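Cytosol aminopeptidase (Coxiella burnetii, PDB 3IJ3) probably removes amino acids from the N-termini of peptides as a manganese-dependent metalloaminopeptidase of the M17 (leucyl aminopeptidase) family. Local coordinates at residues 27-40 against 151-163. Sequence-based numbering, arbitrary orientation.
With SO4 (sulfate ion), chain H.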
loop_
_atom_site.group_PDB
_atom_site.type_symbol
_atom_site.label_atom_id
_atom_site.label_comp_id
_atom_site.label_asym_id
_atom_site.label_seq_id
_atom_site.Cartn_x
_atom_site.Cartn_y
_atom_site.Cartn_z
ATOM N N ASP A 27 -32.482 18.644 -31.352
ATOM C CA ASP A 27 -33.880 18.892 -30.972
ATOM C C ASP A 27 -34.040 19.781 -29.717
ATOM O O ASP A 27 -35.152 19.971 -29.242
ATOM C CB ASP A 27 -34.697 17.609 -30.863
ATOM C CG ASP A 27 -34.261 16.721 -29.729
ATOM O OD1 ASP A 27 -33.380 17.129 -28.935
ATOM O OD2 ASP A 27 -34.822 15.600 -29.632
ATOM N N CYS A 28 -32.937 20.297 -29.176
ATOM C CA CYS A 28 -33.020 21.277 -28.080
ATOM C C CYS A 28 -33.257 22.685 -28.672
ATOM O O CYS A 28 -33.483 23.651 -27.929
ATOM C CB CYS A 28 -31.750 21.278 -27.240
ATOM S SG CYS A 28 -30.261 21.563 -28.178
ATOM N N TYR A 29 -33.183 22.800 -30.001
ATOM C CA TYR A 29 -33.364 24.085 -30.674
ATOM C C TYR A 29 -34.599 24.144 -31.539
ATOM O O TYR A 29 -35.082 23.122 -32.026
ATOM C CB TYR A 29 -32.168 24.415 -31.577
ATOM C CG TYR A 29 -30.851 24.569 -30.868
ATOM C CD1 TYR A 29 -30.656 25.592 -29.954
ATOM C CD2 TYR A 29 -29.772 23.743 -31.167
ATOM C CE1 TYR A 29 -29.428 25.763 -29.305
ATOM C CE2 TYR A 29 -28.551 23.903 -30.536
ATOM C CZ TYR A 29 -28.394 24.906 -29.592
ATOM O OH TYR A 29 -27.189 25.064 -28.989
ATOM N N LEU A 30 -35.086 25.371 -31.735
ATOM C CA LEU A 30 -36.212 25.652 -32.597
ATOM C C LEU A 30 -35.671 26.464 -33.755
ATOM O O LEU A 30 -34.824 27.330 -33.559
ATOM C CB LEU A 30 -37.284 26.439 -31.853
ATOM C CG LEU A 30 -37.904 25.703 -30.677
ATOM C CD1 LEU A 30 -38.791 26.642 -29.883
ATOM C CD2 LEU A 30 -38.671 24.490 -31.149
ATOM N N THR A 31 -36.141 26.198 -34.969
ATOM C CA THR A 31 -35.623 26.924 -36.126
ATOM C C THR A 31 -36.639 27.797 -36.866
ATOM O O THR A 31 -36.242 28.581 -37.720
ATOM C CB THR A 31 -34.865 25.974 -37.082
ATOM O OG1 THR A 31 -35.706 24.878 -37.425
ATOM C CG2 THR A 31 -33.595 25.436 -36.387
ATOM N N GLU A 32 -37.924 27.704 -36.534
ATOM C CA GLU A 32 -38.920 28.580 -37.167
ATOM C C GLU A 32 -39.144 29.795 -36.275
ATOM O O GLU A 32 -39.624 29.663 -35.150
ATOM C CB GLU A 32 -40.254 27.871 -37.415
ATOM C CG GLU A 32 -41.315 28.824 -38.035
ATOM C CD GLU A 32 -42.640 28.147 -38.368
ATOM O OE1 GLU A 32 -42.719 26.897 -38.310
ATOM O OE2 GLU A 32 -43.599 28.878 -38.701
ATOM N N LYS A 33 -38.814 30.979 -36.781
ATOM C CA LYS A 33 -38.956 32.200 -35.990
ATOM C C LYS A 33 -40.421 32.546 -35.712
ATOM O O LYS A 33 -41.260 32.481 -36.612
ATOM C CB LYS A 33 -38.249 33.378 -36.673
ATOM C CG LYS A 33 -38.139 34.603 -35.779
ATOM C CD LYS A 33 -37.249 35.669 -36.383
ATOM C CE LYS A 33 -37.022 36.809 -35.401
ATOM N NZ LYS A 33 -36.123 37.844 -35.986
ATOM N N LYS A 34 -40.708 32.912 -34.463
ATOM C CA LYS A 34 -42.063 33.281 -34.028
ATOM C C LYS A 34 -42.043 34.456 -33.061
ATOM O O LYS A 34 -41.044 34.698 -32.380
ATOM C CB LYS A 34 -42.770 32.101 -33.364
ATOM C CG LYS A 34 -43.002 30.948 -34.300
ATOM C CD LYS A 34 -43.806 29.859 -33.636
ATOM C CE LYS A 34 -44.085 28.728 -34.616
ATOM N NZ LYS A 34 -44.964 27.699 -34.015
ATOM N N LYS A 35 -43.165 35.175 -32.998
ATOM C CA LYS A 35 -43.296 36.342 -32.128
ATOM C C LYS A 35 -43.781 36.037 -30.709
ATOM O O LYS A 35 -43.939 36.958 -29.909
ATOM C CB LYS A 35 -44.231 37.385 -32.783
ATOM C CG LYS A 35 -43.677 38.016 -34.047
ATOM C CD LYS A 35 -42.428 38.851 -33.752
ATOM C CE LYS A 35 -41.964 39.624 -34.979
ATOM N NZ LYS A 35 -40.709 40.381 -34.695
ATOM N N ASN A 36 -43.994 34.762 -30.383
ATOM C CA ASN A 36 -44.474 34.380 -29.052
ATOM C C ASN A 36 -43.525 33.519 -28.188
ATOM O O ASN A 36 -43.981 32.805 -27.283
ATOM C CB ASN A 36 -45.840 33.696 -29.161
ATOM C CG ASN A 36 -45.834 32.509 -30.100
ATOM O OD1 ASN A 36 -44.773 32.086 -30.581
ATOM N ND2 ASN A 36 -47.032 31.962 -30.380
ATOM N N PHE A 37 -42.221 33.568 -28.458
ATOM C CA PHE A 37 -41.291 32.816 -27.613
ATOM C C PHE A 37 -41.128 33.531 -26.269
ATOM O O PHE A 37 -41.294 34.738 -26.199
ATOM C CB PHE A 37 -39.912 32.707 -28.249
ATOM C CG PHE A 37 -39.864 31.935 -29.530
ATOM C CD1 PHE A 37 -40.495 30.716 -29.653
ATOM C CD2 PHE A 37 -39.063 32.379 -30.580
ATOM C CE1 PHE A 37 -40.401 29.979 -30.846
ATOM C CE2 PHE A 37 -38.964 31.647 -31.764
ATOM C CZ PHE A 37 -39.629 30.450 -31.888
ATOM N N ILE A 38 -40.759 32.784 -25.215
ATOM C CA ILE A 38 -40.519 33.345 -23.871
ATOM C C ILE A 38 -39.072 33.850 -23.773
ATOM O O ILE A 38 -38.119 33.071 -23.966
ATOM C CB ILE A 38 -40.737 32.276 -22.785
ATOM C CG1 ILE A 38 -42.141 31.683 -22.890
ATOM C CG2 ILE A 38 -40.478 32.859 -21.367
ATOM C CD1 ILE A 38 -42.327 30.382 -22.110
ATOM N N PRO A 39 -38.882 35.156 -23.522
ATOM C CA PRO A 39 -37.511 35.642 -23.429
ATOM C C PRO A 39 -36.760 35.194 -22.173
ATOM O O PRO A 39 -37.347 35.102 -21.092
ATOM C CB PRO A 39 -37.671 37.164 -23.421
ATOM C CG PRO A 39 -39.049 37.398 -22.832
ATOM C CD PRO A 39 -39.875 36.242 -23.370
ATOM N N ILE A 40 -35.473 34.885 -22.359
ATOM C CA ILE A 40 -34.537 34.577 -21.279
ATOM C C ILE A 40 -33.565 35.750 -21.314
ATOM O O ILE A 40 -32.953 36.031 -22.351
ATOM C CB ILE A 40 -33.791 33.274 -21.500
ATOM C CG1 ILE A 40 -34.775 32.095 -21.503
ATOM C CG2 ILE A 40 -32.759 33.090 -20.422
ATOM C CD1 ILE A 40 -34.105 30.741 -21.862
ATOM N N ALA A 151 -37.554 22.323 -22.218
ATOM C CA ALA A 151 -37.289 23.673 -22.668
ATOM C C ALA A 151 -36.482 23.606 -23.965
ATOM O O ALA A 151 -35.505 22.836 -24.075
ATOM C CB ALA A 151 -36.542 24.458 -21.609
ATOM N N LYS A 152 -36.901 24.399 -24.951
ATOM C CA LYS A 152 -36.189 24.503 -26.236
ATOM C C LYS A 152 -35.889 25.960 -26.512
ATOM O O LYS A 152 -36.612 26.843 -26.041
ATOM C CB LYS A 152 -36.989 23.894 -27.368
ATOM C CG LYS A 152 -37.250 22.402 -27.183
ATOM C CD LYS A 152 -37.840 21.828 -28.458
ATOM C CE LYS A 152 -38.087 20.322 -28.373
ATOM N NZ LYS A 152 -38.481 19.837 -29.740
ATOM N N LEU A 153 -34.813 26.208 -27.256
ATOM C CA LEU A 153 -34.362 27.566 -27.539
ATOM C C LEU A 153 -34.324 27.866 -29.015
ATOM O O LEU A 153 -33.831 27.059 -29.823
ATOM C CB LEU A 153 -32.953 27.760 -26.970
ATOM C CG LEU A 153 -32.335 29.153 -26.891
ATOM C CD1 LEU A 153 -33.148 30.047 -25.909
ATOM C CD2 LEU A 153 -30.862 29.049 -26.406
ATOM N N PHE A 154 -34.809 29.051 -29.378
ATOM C CA PHE A 154 -34.763 29.464 -30.741
ATOM C C PHE A 154 -33.315 29.692 -31.186
ATOM O O PHE A 154 -32.536 30.343 -30.479
ATOM C CB PHE A 154 -35.568 30.736 -30.951
ATOM C CG PHE A 154 -35.459 31.273 -32.341
ATOM C CD1 PHE A 154 -35.914 30.525 -33.408
ATOM C CD2 PHE A 154 -34.887 32.513 -32.588
ATOM C CE1 PHE A 154 -35.810 31.005 -34.714
ATOM C CE2 PHE A 154 -34.779 32.993 -33.883
ATOM C CZ PHE A 154 -35.232 32.228 -34.944
ATOM N N LEU A 155 -32.964 29.152 -32.359
ATOM C CA LEU A 155 -31.633 29.335 -32.934
ATOM C C LEU A 155 -31.757 30.155 -34.235
ATOM O O LEU A 155 -32.203 29.623 -35.253
ATOM C CB LEU A 155 -30.972 27.977 -33.198
ATOM C CG LEU A 155 -29.581 27.958 -33.830
ATOM C CD1 LEU A 155 -28.596 28.780 -33.056
ATOM C CD2 LEU A 155 -29.085 26.484 -33.940
ATOM N N PRO A 156 -31.353 31.435 -34.208
ATOM C CA PRO A 156 -31.466 32.307 -35.392
ATOM C C PRO A 156 -30.657 31.788 -36.580
ATOM O O PRO A 156 -29.583 31.203 -36.404
ATOM C CB PRO A 156 -30.919 33.658 -34.914
ATOM C CG PRO A 156 -30.844 33.574 -33.454
ATOM C CD PRO A 156 -30.751 32.140 -33.062
ATOM N N GLN A 157 -31.160 32.038 -37.777
ATOM C CA GLN A 157 -30.553 31.534 -39.005
ATOM C C GLN A 157 -29.096 31.971 -39.169
ATOM O O GLN A 157 -28.249 31.186 -39.646
ATOM C CB GLN A 157 -31.430 31.940 -40.209
ATOM C CG GLN A 157 -31.210 31.089 -41.463
ATOM C CD GLN A 157 -29.905 31.389 -42.153
ATOM O OE1 GLN A 157 -29.492 32.549 -42.235
ATOM N NE2 GLN A 157 -29.253 30.347 -42.682
ATOM N N ALA A 158 -28.785 33.185 -38.725
ATOM C CA ALA A 158 -27.421 33.728 -38.843
ATOM C C ALA A 158 -26.371 32.923 -38.075
ATOM O O ALA A 158 -25.189 32.922 -38.434
ATOM C CB ALA A 158 -27.404 35.192 -38.378
ATOM N N HIS A 159 -26.799 32.225 -37.028
ATOM C CA HIS A 159 -25.886 31.463 -36.193
ATOM C C HIS A 159 -26.145 29.975 -36.229
ATOM O O HIS A 159 -25.430 29.210 -35.588
ATOM C CB HIS A 159 -26.044 31.922 -34.742
ATOM C CG HIS A 159 -25.813 33.384 -34.562
ATOM N ND1 HIS A 159 -24.549 33.922 -34.456
ATOM C CD2 HIS A 159 -26.677 34.422 -34.506
ATOM C CE1 HIS A 159 -24.649 35.233 -34.323
ATOM N NE2 HIS A 159 -25.927 35.563 -34.359
ATOM N N ARG A 160 -27.126 29.563 -37.016
ATOM C CA ARG A 160 -27.573 28.172 -37.026
ATOM C C ARG A 160 -26.525 27.154 -37.436
ATOM O O ARG A 160 -26.346 26.139 -36.740
ATOM C CB ARG A 160 -28.813 28.060 -37.900
ATOM C CG ARG A 160 -29.592 26.757 -37.808
ATOM C CD ARG A 160 -30.951 26.985 -38.504
ATOM N NE ARG A 160 -31.749 28.027 -37.819
ATOM C CZ ARG A 160 -32.815 28.651 -38.347
ATOM N NH1 ARG A 160 -33.210 28.363 -39.588
ATOM N NH2 ARG A 160 -33.477 29.591 -37.650
ATOM N N LYS A 161 -25.831 27.409 -38.549
ATOM C CA LYS A 161 -24.820 26.473 -39.030
ATOM C C LYS A 161 -23.656 26.331 -38.032
ATOM O O LYS A 161 -23.237 25.218 -37.691
ATOM C CB LYS A 161 -24.262 26.891 -40.395
ATOM C CG LYS A 161 -23.325 25.817 -41.026
ATOM C CD LYS A 161 -22.554 26.318 -42.223
ATOM C CE LYS A 161 -21.876 25.183 -42.969
ATOM N NZ LYS A 161 -21.160 24.217 -42.112
ATOM N N ARG A 162 -23.113 27.454 -37.583
ATOM C CA ARG A 162 -21.968 27.393 -36.673
ATOM C C ARG A 162 -22.329 26.714 -35.356
ATOM O O ARG A 162 -21.564 25.886 -34.848
ATOM C CB ARG A 162 -21.460 28.787 -36.390
ATOM C CG ARG A 162 -20.174 28.828 -35.607
ATOM C CD ARG A 162 -18.984 28.452 -36.419
ATOM N NE ARG A 162 -18.788 29.371 -37.546
ATOM C CZ ARG A 162 -17.656 29.476 -38.238
ATOM N NH1 ARG A 162 -17.579 30.337 -39.248
ATOM N NH2 ARG A 162 -16.592 28.749 -37.911
ATOM N N VAL A 163 -23.466 27.075 -34.775
ATOM C CA VAL A 163 -23.875 26.457 -33.517
ATOM C C VAL A 163 -24.176 24.949 -33.696
ATOM O O VAL A 163 -23.768 24.128 -32.867
ATOM C CB VAL A 163 -25.070 27.212 -32.871
ATOM C CG1 VAL A 163 -25.651 26.392 -31.725
ATOM C CG2 VAL A 163 -24.627 28.607 -32.418
HETATM S S SO4 H . -20.699 29.492 -40.901
HETATM O O1 SO4 H . -22.019 30.121 -40.804
HETATM O O2 SO4 H . -20.478 29.029 -42.271
HETATM O O3 SO4 H . -19.668 30.468 -40.576
HETATM O O4 SO4 H . -20.624 28.363 -39.985
#
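The Y29 ring overlaps L155, whose CD2 lies over one face, 4.1 Å from the ring centroid, while SG of C28 sits over the rim of the opposite face. Its hydroxyl end reaches V163, with OH 3.4 Å from CG1, and OH is hydrogen-bonded to the backbone O of L130. On the other side of the sheet, F154 has CG anti to its backbone N (chi1 175°), which turns the ring against the 31-37 loop. There F37 lies alongside, its ring tilted 27° from that of F154 and so offset that little of one ring lies over the other, with CE2 3.6 Å from F154 CG; CB of K33 touches F154 CZ. L30 crosses the aliphatic chain of K152 at about a right angle. Three backbone bonds, L153 N to C28 O, L30 N to L153 O and L155 N to L30 O, zip the strands in parallel. Beyond them, R160 grips L155 O side-on through NE and NH2 (2.7 Å from NH2), the oxygen lying in the guanidinium plane. T31 CB and Q157 CA sandwich the guanidinium, which with the two bonds fixes how its plane is turned. Strand 29-30 is an edge strand of the chain's mixed sheet, beside 151-154, in the alpha/beta N-terminal domain of an M17 aminopeptidase.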